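Local atomic coordinates of pyroglutatmate porin OpdO (Pseudomonas aeruginosa, PDB entry 3SZV), a protein that forms a beta-barrel in the bacterial outer membrane and probably lets small carboxylate solutes, pyroglutamate apparently among them, diffuse across it into the periplasm. Residues 130-135 / 208-213; 145-150 / 175-180; 163-168 / 189-194. All coordinates share one frame; numbering follows the deposited sequence.

Contact 1 of 3, residues 130-135 / 208-213; sequences KSPLVS and SLHQGR. With C8E ((hydroxyethyloxy)tri(ethyloxy)octane), chain I; C8E ((hydroxyethyloxy)tri(ethyloxy)octane), chain B.
Pro132 and His210 meet through a CH-pi contact: Pro132 CD lies over one face of the His210 ring, offset toward the rim, 3.8 Å from its centroid and 16° off the normal, while Pro132 CG reaches over CD2 and NE2. The two side chains cross at about a right angle; chi1 of His210 (-70°) sets CG beside the backbone N. His210 NE2 is hydrogen-bonded to Asp198 OD1, and Arg162 also touches this histidine. Apolar contact continues at Leu133, whose CD1 lies against strand backbone, 3.3 Å from Gly212 N and 3.6 Å from His210 C; the same methyl is 3.8 Å from His210 CB. Residues 130-135 belong to a long loop folded against the inner side of the barrel wall, as known from porins, and residues 208-213 are wall strand. On the other side of that strand, Leu209 CD2 packs 3.9 Å from C8 of the chain B detergent, Gln211 CB lies 3.7 Å from its C3, and the Gln211 side chain also runs along the chain I detergent. Polar bonds serve the loop's own turn: Ser131 OG donates to Val134 O at 2.8 Å, beside a weak backbone bond of 3.3 Å from Val134 N to Ser131 O.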
loop_
_atom_site.group_PDB
_atom_site.type_symbol
_atom_site.label_atom_id
_atom_site.label_comp_id
_atom_site.label_asym_id
_atom_site.label_seq_id
_atom_site.Cartn_x
_atom_site.Cartn_y
_atom_site.Cartn_z
ATOM N N LYS A 130 -0.502 -5.957 -0.899
ATOM C CA LYS A 130 -0.343 -5.325 0.402
ATOM C C LYS A 130 -0.167 -6.403 1.462
ATOM O O LYS A 130 -0.885 -7.407 1.476
ATOM C CB LYS A 130 -1.595 -4.512 0.764
ATOM C CG LYS A 130 -2.103 -3.551 -0.301
ATOM C CD LYS A 130 -1.172 -2.379 -0.512
ATOM C CE LYS A 130 -1.834 -1.386 -1.479
ATOM N NZ LYS A 130 -1.068 -0.108 -1.616
ATOM N N SER A 131 0.786 -6.194 2.355
ATOM C CA SER A 131 0.994 -7.086 3.494
ATOM C C SER A 131 1.748 -6.310 4.560
ATOM O O SER A 131 2.372 -5.293 4.252
ATOM C CB SER A 131 1.782 -8.345 3.102
ATOM O OG SER A 131 3.157 -8.074 2.870
ATOM N N PRO A 132 1.725 -6.782 5.807
ATOM C CA PRO A 132 2.382 -5.989 6.850
ATOM C C PRO A 132 3.848 -5.692 6.540
ATOM O O PRO A 132 4.283 -4.553 6.786
ATOM C CB PRO A 132 2.226 -6.873 8.097
ATOM C CG PRO A 132 0.896 -7.562 7.851
ATOM C CD PRO A 132 0.930 -7.897 6.375
ATOM N N LEU A 133 4.603 -6.653 6.026
ATOM C CA LEU A 133 6.051 -6.458 5.855
ATOM C C LEU A 133 6.448 -5.897 4.498
ATOM O O LEU A 133 7.604 -5.511 4.312
ATOM C CB LEU A 133 6.812 -7.758 6.133
ATOM C CG LEU A 133 6.652 -8.246 7.575
ATOM C CD1 LEU A 133 7.468 -9.529 7.730
ATOM C CD2 LEU A 133 7.120 -7.208 8.601
ATOM N N VAL A 134 5.514 -5.879 3.552
ATOM C CA VAL A 134 5.786 -5.279 2.247
ATOM C C VAL A 134 4.494 -4.945 1.540
ATOM O O VAL A 134 3.617 -5.801 1.384
ATOM C CB VAL A 134 6.685 -6.175 1.382
ATOM C CG1 VAL A 134 6.079 -7.568 1.177
ATOM C CG2 VAL A 134 6.911 -5.515 0.024
ATOM N N SER A 135 4.366 -3.678 1.150
ATOM C CA SER A 135 3.172 -3.200 0.449
ATOM C C SER A 135 3.557 -2.326 -0.723
ATOM O O SER A 135 4.258 -1.325 -0.552
ATOM C CB SER A 135 2.293 -2.366 1.381
ATOM O OG SER A 135 1.680 -3.162 2.403
ATOM N N SER A 208 -2.373 -11.846 13.555
ATOM C CA SER A 208 -1.463 -11.954 12.423
ATOM C C SER A 208 -0.022 -12.036 12.887
ATOM O O SER A 208 0.369 -11.378 13.854
ATOM C CB SER A 208 -1.629 -10.757 11.487
ATOM O OG SER A 208 -2.931 -10.759 10.901
ATOM N N LEU A 209 0.762 -12.867 12.209
ATOM C CA LEU A 209 2.192 -12.975 12.478
ATOM C C LEU A 209 2.910 -13.136 11.141
ATOM O O LEU A 209 2.642 -14.093 10.396
ATOM C CB LEU A 209 2.464 -14.169 13.404
ATOM C CG LEU A 209 3.918 -14.367 13.822
ATOM C CD1 LEU A 209 4.367 -13.224 14.732
ATOM C CD2 LEU A 209 4.073 -15.700 14.516
ATOM N N HIS A 210 3.804 -12.197 10.831
ATOM C CA HIS A 210 4.553 -12.195 9.569
ATOM C C HIS A 210 6.032 -12.050 9.868
ATOM O O HIS A 210 6.423 -11.255 10.729
ATOM C CB HIS A 210 4.104 -11.038 8.674
ATOM C CG HIS A 210 2.719 -11.216 8.129
ATOM N ND1 HIS A 210 2.459 -11.363 6.782
ATOM C CD2 HIS A 210 1.524 -11.318 8.757
ATOM C CE1 HIS A 210 1.159 -11.525 6.602
ATOM N NE2 HIS A 210 0.569 -11.489 7.779
ATOM N N GLN A 211 6.860 -12.798 9.157
ATOM C CA GLN A 211 8.297 -12.759 9.380
ATOM C C GLN A 211 8.995 -12.618 8.039
ATOM O O GLN A 211 8.662 -13.320 7.081
ATOM C CB GLN A 211 8.715 -14.051 10.065
ATOM C CG GLN A 211 10.187 -14.175 10.381
ATOM C CD GLN A 211 10.474 -15.395 11.237
ATOM O OE1 GLN A 211 9.753 -15.676 12.199
ATOM N NE2 GLN A 211 11.512 -16.138 10.882
ATOM N N GLY A 212 9.967 -11.721 7.961
ATOM C CA GLY A 212 10.565 -11.395 6.680
ATOM C C GLY A 212 12.008 -10.953 6.786
ATOM O O GLY A 212 12.524 -10.703 7.874
ATOM N N ARG A 213 12.651 -10.858 5.632
ATOM C CA ARG A 213 14.054 -10.498 5.556
ATOM C C ARG A 213 14.305 -9.766 4.257
ATOM O O ARG A 213 13.968 -10.266 3.174
ATOM C CB ARG A 213 14.918 -11.762 5.604
ATOM C CG ARG A 213 16.404 -11.517 5.380
ATOM C CD ARG A 213 17.193 -12.818 5.282
ATOM N NE ARG A 213 16.912 -13.526 4.035
ATOM C CZ ARG A 213 17.501 -14.656 3.662
ATOM N NH1 ARG A 213 18.424 -15.219 4.439
ATOM N NH2 ARG A 213 17.169 -15.225 2.508
HETATM C C4 C8E I . 12.912 -10.753 12.602
HETATM C C5 C8E I . 13.167 -12.088 11.910
HETATM C C6 C8E I . 12.700 -12.014 10.461
HETATM C C7 C8E I . 13.612 -12.786 9.524
HETATM C C8 C8E I . 13.431 -14.295 9.615
HETATM O O9 C8E I . 13.601 -14.862 8.330
HETATM C C10 C8E I . 12.600 -14.474 7.413
HETATM C C11 C8E I . 12.005 -15.774 6.889
HETATM O O12 C8E I . 10.914 -15.597 6.020
HETATM C C13 C8E I . 10.752 -16.760 5.237
HETATM C C14 C8E I . 10.206 -16.438 3.851
HETATM O O15 C8E I . 9.795 -17.641 3.242
HETATM C C16 C8E I . 9.919 -17.636 1.838
HETATM C C17 C8E I . 8.524 -17.521 1.218
HETATM O O18 C8E I . 8.566 -17.683 -0.183
HETATM C C19 C8E I . 7.605 -18.602 -0.661
HETATM C C20 C8E I . 6.770 -17.949 -1.759
HETATM O O21 C8E I . 7.043 -18.569 -2.998
HETATM C C3 C8E B . 9.181 -17.207 8.240
HETATM C C4 C8E B . 8.089 -18.143 8.744
HETATM C C5 C8E B . 7.051 -17.391 9.568
HETATM C C6 C8E B . 5.818 -18.253 9.803
HETATM C C7 C8E B . 4.550 -17.423 9.689
HETATM C C8 C8E B . 3.774 -17.392 10.998
HETATM O O9 C8E B . 2.542 -18.051 10.814
HETATM C C10 C8E B . 1.774 -18.080 11.996
HETATM C C11 C8E B . 0.499 -17.291 11.711
HETATM O O12 C8E B . -0.555 -17.680 12.565
HETATM C C13 C8E B . -1.459 -16.618 12.780
HETATM C C14 C8E B . -1.695 -16.412 14.269
HETATM O O15 C8E B . -0.776 -15.447 14.715
HETATM C C16 C8E B . -0.345 -15.642 16.040
HETATM C C17 C8E B . 0.094 -14.280 16.561
HETATM O O18 C8E B . -0.925 -13.672 17.319
HETATM C C19 C8E B . -0.408 -12.588 18.058
HETATM C C20 C8E B . -1.476 -11.527 18.287
HETATM O O21 C8E B . -1.105 -10.769 19.418
#

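Contact 2 of 3, residues 145-150 / 175-180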
loop_
_atom_site.group_PDB
_atom_site.type_symbol
_atom_site.label_atom_id
_atom_site.label_comp_id
_atom_site.label_asym_id
_atom_site.label_seq_id
_atom_site.Cartn_x
_atom_site.Cartn_y
_atom_site.Cartn_z
ATOM N N LEU A 145 5.669 -1.819 -8.818
ATOM C CA LEU A 145 5.567 -3.265 -9.026
ATOM C C LEU A 145 6.774 -3.931 -8.390
ATOM O O LEU A 145 7.858 -3.336 -8.310
ATOM C CB LEU A 145 5.543 -3.623 -10.519
ATOM C CG LEU A 145 4.382 -3.073 -11.332
ATOM C CD1 LEU A 145 4.592 -3.369 -12.807
ATOM C CD2 LEU A 145 3.076 -3.663 -10.838
ATOM N N PHE A 146 6.587 -5.155 -7.916
ATOM C CA PHE A 146 7.715 -5.992 -7.537
ATOM C C PHE A 146 7.845 -7.120 -8.540
ATOM O O PHE A 146 6.860 -7.529 -9.167
ATOM C CB PHE A 146 7.513 -6.588 -6.140
ATOM C CG PHE A 146 7.315 -5.567 -5.069
ATOM C CD1 PHE A 146 6.136 -5.526 -4.334
ATOM C CD2 PHE A 146 8.320 -4.654 -4.782
ATOM C CE1 PHE A 146 5.956 -4.582 -3.323
ATOM C CE2 PHE A 146 8.147 -3.697 -3.759
ATOM C CZ PHE A 146 6.952 -3.671 -3.048
ATOM N N ARG A 147 9.062 -7.616 -8.710
ATOM C CA ARG A 147 9.283 -8.839 -9.464
ATOM C C ARG A 147 9.472 -9.968 -8.467
ATOM O O ARG A 147 10.282 -9.862 -7.544
ATOM C CB ARG A 147 10.519 -8.723 -10.361
ATOM C CG ARG A 147 10.613 -9.864 -11.379
ATOM C CD ARG A 147 11.826 -9.736 -12.277
ATOM N NE ARG A 147 13.009 -10.338 -11.656
ATOM C CZ ARG A 147 14.079 -10.725 -12.341
ATOM N NH1 ARG A 147 14.120 -10.563 -13.663
ATOM N NH2 ARG A 147 15.098 -11.286 -11.705
ATOM N N GLY A 148 8.727 -11.052 -8.633
ATOM C CA GLY A 148 8.920 -12.178 -7.740
ATOM C C GLY A 148 7.825 -13.213 -7.813
ATOM O O GLY A 148 7.092 -13.297 -8.801
ATOM N N ALA A 149 7.721 -14.002 -6.749
ATOM C CA ALA A 149 6.698 -15.025 -6.641
ATOM C C ALA A 149 5.926 -14.801 -5.354
ATOM O O ALA A 149 6.520 -14.516 -4.300
ATOM C CB ALA A 149 7.330 -16.414 -6.660
ATOM N N LEU A 150 4.604 -14.919 -5.435
ATOM C CA LEU A 150 3.707 -14.689 -4.305
ATOM C C LEU A 150 2.728 -15.843 -4.213
ATOM O O LEU A 150 2.045 -16.175 -5.182
ATOM C CB LEU A 150 2.946 -13.367 -4.478
ATOM C CG LEU A 150 1.804 -13.095 -3.498
ATOM C CD1 LEU A 150 2.340 -12.866 -2.088
ATOM C CD2 LEU A 150 0.971 -11.890 -3.956
ATOM N N SER A 175 10.335 2.824 -15.153
ATOM C CA SER A 175 9.983 1.643 -15.932
ATOM C C SER A 175 10.826 0.429 -15.575
ATOM O O SER A 175 10.395 -0.704 -15.756
ATOM C CB SER A 175 10.139 1.933 -17.427
ATOM O OG SER A 175 11.488 2.232 -17.739
ATOM N N ASP A 176 12.031 0.657 -15.063
ATOM C CA ASP A 176 12.977 -0.438 -14.879
ATOM C C ASP A 176 12.918 -1.048 -13.489
ATOM O O ASP A 176 12.844 -0.338 -12.490
ATOM C CB ASP A 176 14.406 0.037 -15.165
ATOM C CG ASP A 176 14.704 0.139 -16.650
ATOM O OD1 ASP A 176 13.771 -0.031 -17.465
ATOM O OD2 ASP A 176 15.874 0.396 -17.003
ATOM N N TYR A 177 12.934 -2.377 -13.434
ATOM C CA TYR A 177 13.155 -3.078 -12.177
ATOM C C TYR A 177 14.569 -2.796 -11.686
ATOM O O TYR A 177 15.522 -2.809 -12.469
ATOM C CB TYR A 177 12.966 -4.585 -12.355
ATOM C CG TYR A 177 11.523 -5.038 -12.443
ATOM C CD1 TYR A 177 11.056 -5.722 -13.556
ATOM C CD2 TYR A 177 10.634 -4.786 -11.408
ATOM C CE1 TYR A 177 9.739 -6.145 -13.636
ATOM C CE2 TYR A 177 9.324 -5.201 -11.471
ATOM C CZ TYR A 177 8.876 -5.881 -12.579
ATOM O OH TYR A 177 7.556 -6.293 -12.662
ATOM N N GLN A 178 14.698 -2.535 -10.391
ATOM C CA GLN A 178 16.006 -2.337 -9.773
ATOM C C GLN A 178 16.088 -3.111 -8.473
ATOM O O GLN A 178 15.087 -3.622 -7.975
ATOM C CB GLN A 178 16.274 -0.851 -9.520
ATOM C CG GLN A 178 15.291 -0.182 -8.583
ATOM C CD GLN A 178 15.372 1.339 -8.639
ATOM O OE1 GLN A 178 15.152 1.947 -9.688
ATOM N NE2 GLN A 178 15.689 1.956 -7.507
ATOM N N VAL A 179 17.286 -3.213 -7.912
ATOM C CA VAL A 179 17.422 -3.874 -6.621
ATOM C C VAL A 179 16.862 -3.005 -5.498
ATOM O O VAL A 179 16.550 -1.823 -5.688
ATOM C CB VAL A 179 18.880 -4.264 -6.309
ATOM C CG1 VAL A 179 19.413 -5.244 -7.355
ATOM C CG2 VAL A 179 19.753 -3.032 -6.210
ATOM N N PHE A 180 16.734 -3.603 -4.325
ATOM C CA PHE A 180 16.120 -2.933 -3.187
ATOM C C PHE A 180 17.093 -2.141 -2.327
ATOM O O PHE A 180 18.297 -2.407 -2.299
ATOM C CB PHE A 180 15.498 -3.966 -2.240
ATOM C CG PHE A 180 14.455 -4.845 -2.865
ATOM C CD1 PHE A 180 13.202 -4.347 -3.165
ATOM C CD2 PHE A 180 14.713 -6.192 -3.084
ATOM C CE1 PHE A 180 12.224 -5.172 -3.723
ATOM C CE2 PHE A 180 13.745 -7.017 -3.635
ATOM C CZ PHE A 180 12.507 -6.511 -3.946
#
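Tyr177 lays its ring against the backbone and first side-chain carbon of Arg147, where strand 145-147 meets the loop that leads into strand 180-182. From Tyr177 CB, the first torsion sets CG anti to the carbonyl carbon (chi1 -76°), and the ring then runs toward the strand. Tyr177 CD2 is 4.1 Å from Arg147 CB. Tyr177 CE2, one atom further on, comes 3.7 Å from Arg147 N, and Leu145 O approaches it at the ring edge, in plane. Arg147 CB sits over the middle of the Tyr177 ring, 3.9 Å from the centroid and 12° off the normal, a CH-pi contact. Tyr177 CZ shares that carbon, and at the tip Tyr177 OH lies 4.0 Å from Leu145 CB and 3.8 Å from Phe146 O. Beyond CB, Arg147 leaves the tyrosine: its chain bends at chi3 (86°), and NE forms a salt bridge with Asp167 OD1 on the neighbouring barrel strand. Phe146 starts from the opposite side of the strand, yet its CD2 meets Phe180 CE1 at 4.1 Å, at the edge of the Phe180 ring, the two side chains crossing at about a right angle. Val134 and Ala136 of the inward-folded loop also touch Phe146. The chain turns a corner at Gly148, which separates this strand from strand 149-156. The loop therefore rests on this short barrel strand through aromatic and aliphatic surfaces, dispersion and CH-pi attraction doing the work, while the arginine's charge is directed to the carboxylate of Asp167.

Contact 3 of 3, residues 163-168 / 189-194; sequences GAHLDR and SDAFDF. With C8E ((hydroxyethyloxy)tri(ethyloxy)octane), chain I.
Ala164 and Leu166 form hydrogen-bonded antiparallel pairs with Phe194 and Phe192, on either side of the non-hydrogen-bonded pair His165-Asp193, and the N-to-C directions of the short strand segments 163-168 and 192-194 lie 176° apart, with a closest axis approach of 4.7 Å. These are adjacent wall strands of the outer-membrane beta-barrel, stitched by four backbone bonds, among them Leu166 N to Phe192 O at 2.8 Å. At Asp167 and Arg168, which both face Arg147, strand 159-170 makes a classic beta bulge. His165 ND1 donates to Asp193 OD1 at 2.6 Å with an N-H...O angle of 156°; OD1 lies in the imidazole plane and is met on its syn side, somewhat out of the carboxylate plane. Asp193 OD2 has a long, weak ion pair with Arg213 NH2. The chain I detergent lies beside this pair, its C14 3.8 Å from Asp193 CB and its C17 3.3 Å from Phe194 O. The opposite face carries Leu166, Phe192, Ala164 and Phe194, with Val134 of the inner loop against both phenylalanines. Leu166 CD1 and Phe192 CD1 lie 4.1 Å apart. Phe194 CG stands between its backbone N and carbonyl carbon (chi1 88°), and CE2 of its ring reaches Ala164 CB at 3.5 Å.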
loop_
_atom_site.group_PDB
_atom_site.type_symbol
_atom_site.label_atom_id
_atom_site.label_comp_id
_atom_site.label_asym_id
_atom_site.label_seq_id
_atom_site.Cartn_x
_atom_site.Cartn_y
_atom_site.Cartn_z
ATOM N N GLY A 163 3.176 -16.040 1.369
ATOM C CA GLY A 163 4.619 -15.946 1.351
ATOM C C GLY A 163 5.063 -15.391 0.021
ATOM O O GLY A 163 4.360 -15.526 -0.982
ATOM N N ALA A 164 6.229 -14.758 0.005
ATOM C CA ALA A 164 6.758 -14.234 -1.240
ATOM C C ALA A 164 8.271 -14.255 -1.245
ATOM O O ALA A 164 8.923 -14.155 -0.186
ATOM C CB ALA A 164 6.254 -12.809 -1.479
ATOM N N HIS A 165 8.814 -14.395 -2.449
ATOM C CA HIS A 165 10.211 -14.121 -2.732
ATOM C C HIS A 165 10.243 -13.054 -3.814
ATOM O O HIS A 165 9.766 -13.293 -4.926
ATOM C CB HIS A 165 10.932 -15.371 -3.223
ATOM C CG HIS A 165 12.306 -15.090 -3.738
ATOM N ND1 HIS A 165 13.371 -14.832 -2.903
ATOM C CD2 HIS A 165 12.784 -14.994 -5.000
ATOM C CE1 HIS A 165 14.450 -14.602 -3.630
ATOM N NE2 HIS A 165 14.121 -14.693 -4.906
ATOM N N LEU A 166 10.789 -11.884 -3.477
ATOM C CA LEU A 166 10.860 -10.763 -4.409
ATOM C C LEU A 166 12.311 -10.479 -4.709
ATOM O O LEU A 166 13.160 -10.567 -3.809
ATOM C CB LEU A 166 10.243 -9.504 -3.803
ATOM C CG LEU A 166 8.880 -9.634 -3.121
ATOM C CD1 LEU A 166 8.438 -8.301 -2.517
ATOM C CD2 LEU A 166 7.829 -10.188 -4.091
ATOM N N ASP A 167 12.625 -10.127 -5.949
ATOM C CA ASP A 167 14.003 -9.774 -6.238
ATOM C C ASP A 167 14.216 -8.441 -6.940
ATOM O O ASP A 167 15.353 -8.063 -7.199
ATOM C CB ASP A 167 14.766 -10.917 -6.918
ATOM C CG ASP A 167 14.302 -11.188 -8.326
ATOM O OD1 ASP A 167 13.415 -10.460 -8.828
ATOM O OD2 ASP A 167 14.867 -12.128 -8.938
ATOM N N ARG A 168 13.131 -7.730 -7.234
ATOM C CA ARG A 168 13.240 -6.398 -7.839
ATOM C C ARG A 168 12.111 -5.498 -7.392
ATOM O O ARG A 168 11.017 -5.974 -7.066
ATOM C CB ARG A 168 13.174 -6.455 -9.369
ATOM C CG ARG A 168 14.183 -7.375 -10.043
ATOM C CD ARG A 168 15.561 -6.757 -10.119
ATOM N NE ARG A 168 16.433 -7.558 -10.974
ATOM C CZ ARG A 168 17.188 -8.562 -10.541
ATOM N NH1 ARG A 168 17.193 -8.892 -9.256
ATOM N NH2 ARG A 168 17.947 -9.237 -11.399
ATOM N N SER A 189 20.032 -4.717 -1.611
ATOM C CA SER A 189 19.556 -6.084 -1.435
ATOM C C SER A 189 18.897 -6.586 -2.704
ATOM O O SER A 189 18.181 -5.837 -3.361
ATOM C CB SER A 189 18.544 -6.157 -0.288
ATOM O OG SER A 189 17.998 -7.463 -0.193
ATOM N N ASP A 190 19.132 -7.847 -3.053
ATOM C CA ASP A 190 18.436 -8.413 -4.200
ATOM C C ASP A 190 17.421 -9.485 -3.807
ATOM O O ASP A 190 17.015 -10.299 -4.638
ATOM C CB ASP A 190 19.410 -8.933 -5.267
ATOM C CG ASP A 190 20.327 -10.014 -4.746
ATOM O OD1 ASP A 190 20.073 -10.537 -3.645
ATOM O OD2 ASP A 190 21.304 -10.346 -5.453
ATOM N N ALA A 191 17.001 -9.476 -2.545
ATOM C CA ALA A 191 16.022 -10.463 -2.109
ATOM C C ALA A 191 15.194 -10.002 -0.925
ATOM O O ALA A 191 15.729 -9.625 0.115
ATOM C CB ALA A 191 16.696 -11.802 -1.794
ATOM N N PHE A 192 13.880 -10.017 -1.093
ATOM C CA PHE A 192 12.978 -9.891 0.035
ATOM C C PHE A 192 12.136 -11.140 0.137
ATOM O O PHE A 192 11.469 -11.533 -0.827
ATOM C CB PHE A 192 12.066 -8.667 -0.051
ATOM C CG PHE A 192 11.250 -8.473 1.191
ATOM C CD1 PHE A 192 9.943 -8.940 1.274
ATOM C CD2 PHE A 192 11.827 -7.904 2.310
ATOM C CE1 PHE A 192 9.214 -8.802 2.446
ATOM C CE2 PHE A 192 11.110 -7.759 3.486
ATOM C CZ PHE A 192 9.793 -8.210 3.548
ATOM N N ASP A 193 12.185 -11.784 1.297
ATOM C CA ASP A 193 11.439 -12.998 1.533
ATOM C C ASP A 193 10.569 -12.819 2.761
ATOM O O ASP A 193 11.018 -12.276 3.770
ATOM C CB ASP A 193 12.397 -14.166 1.768
ATOM C CG ASP A 193 13.219 -14.487 0.544
ATOM O OD1 ASP A 193 12.659 -15.069 -0.400
ATOM O OD2 ASP A 193 14.428 -14.169 0.523
ATOM N N PHE A 194 9.328 -13.288 2.707
ATOM C CA PHE A 194 8.502 -13.293 3.914
ATOM C C PHE A 194 7.501 -14.431 3.863
ATOM O O PHE A 194 7.184 -14.976 2.801
ATOM C CB PHE A 194 7.765 -11.966 4.110
ATOM C CG PHE A 194 6.413 -11.901 3.415
ATOM C CD1 PHE A 194 5.257 -12.272 4.090
ATOM C CD2 PHE A 194 6.304 -11.475 2.096
ATOM C CE1 PHE A 194 4.012 -12.226 3.470
ATOM C CE2 PHE A 194 5.054 -11.431 1.465
ATOM C CZ PHE A 194 3.905 -11.810 2.157
HETATM C C4 C8E I . 12.912 -10.753 12.602
HETATM C C5 C8E I . 13.167 -12.088 11.910
HETATM C C6 C8E I . 12.700 -12.014 10.461
HETATM C C7 C8E I . 13.612 -12.786 9.524
HETATM C C8 C8E I . 13.431 -14.295 9.615
HETATM O O9 C8E I . 13.601 -14.862 8.330
HETATM C C10 C8E I . 12.600 -14.474 7.413
HETATM C C11 C8E I . 12.005 -15.774 6.889
HETATM O O12 C8E I . 10.914 -15.597 6.020
HETATM C C13 C8E I . 10.752 -16.760 5.237
HETATM C C14 C8E I . 10.206 -16.438 3.851
HETATM O O15 C8E I . 9.795 -17.641 3.242
HETATM C C16 C8E I . 9.919 -17.636 1.838
HETATM C C17 C8E I . 8.524 -17.521 1.218
HETATM O O18 C8E I . 8.566 -17.683 -0.183
HETATM C C19 C8E I . 7.605 -18.602 -0.661
HETATM C C20 C8E I . 6.770 -17.949 -1.759
HETATM O O21 C8E I . 7.043 -18.569 -2.998
#

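In the fold
Following the chain from the N terminus, residues 130-135 come first, and contact 1 closes only at 208-213, enclosing everything between. Nested inside it, contact 2 joins 145-150 to 175-180, and contact 3 joins 163-168 to 189-194; these two cross, since their segments alternate. Strand 159-170, which carries 163-168, is the shared neighbour: it pairs with 145-147 and 149-156 on the one hand and 186-200 on the other, and strand 205-214 follows beyond. Contacts 2 and 3 also meet through a probable hydrogen bond from Phe180 N to Ser189 O. The inner loop of contact 1 thus lies against consecutive strands of the barrel wall, while contact 2 fastens the loop before strand 180-182 to strand 145-147.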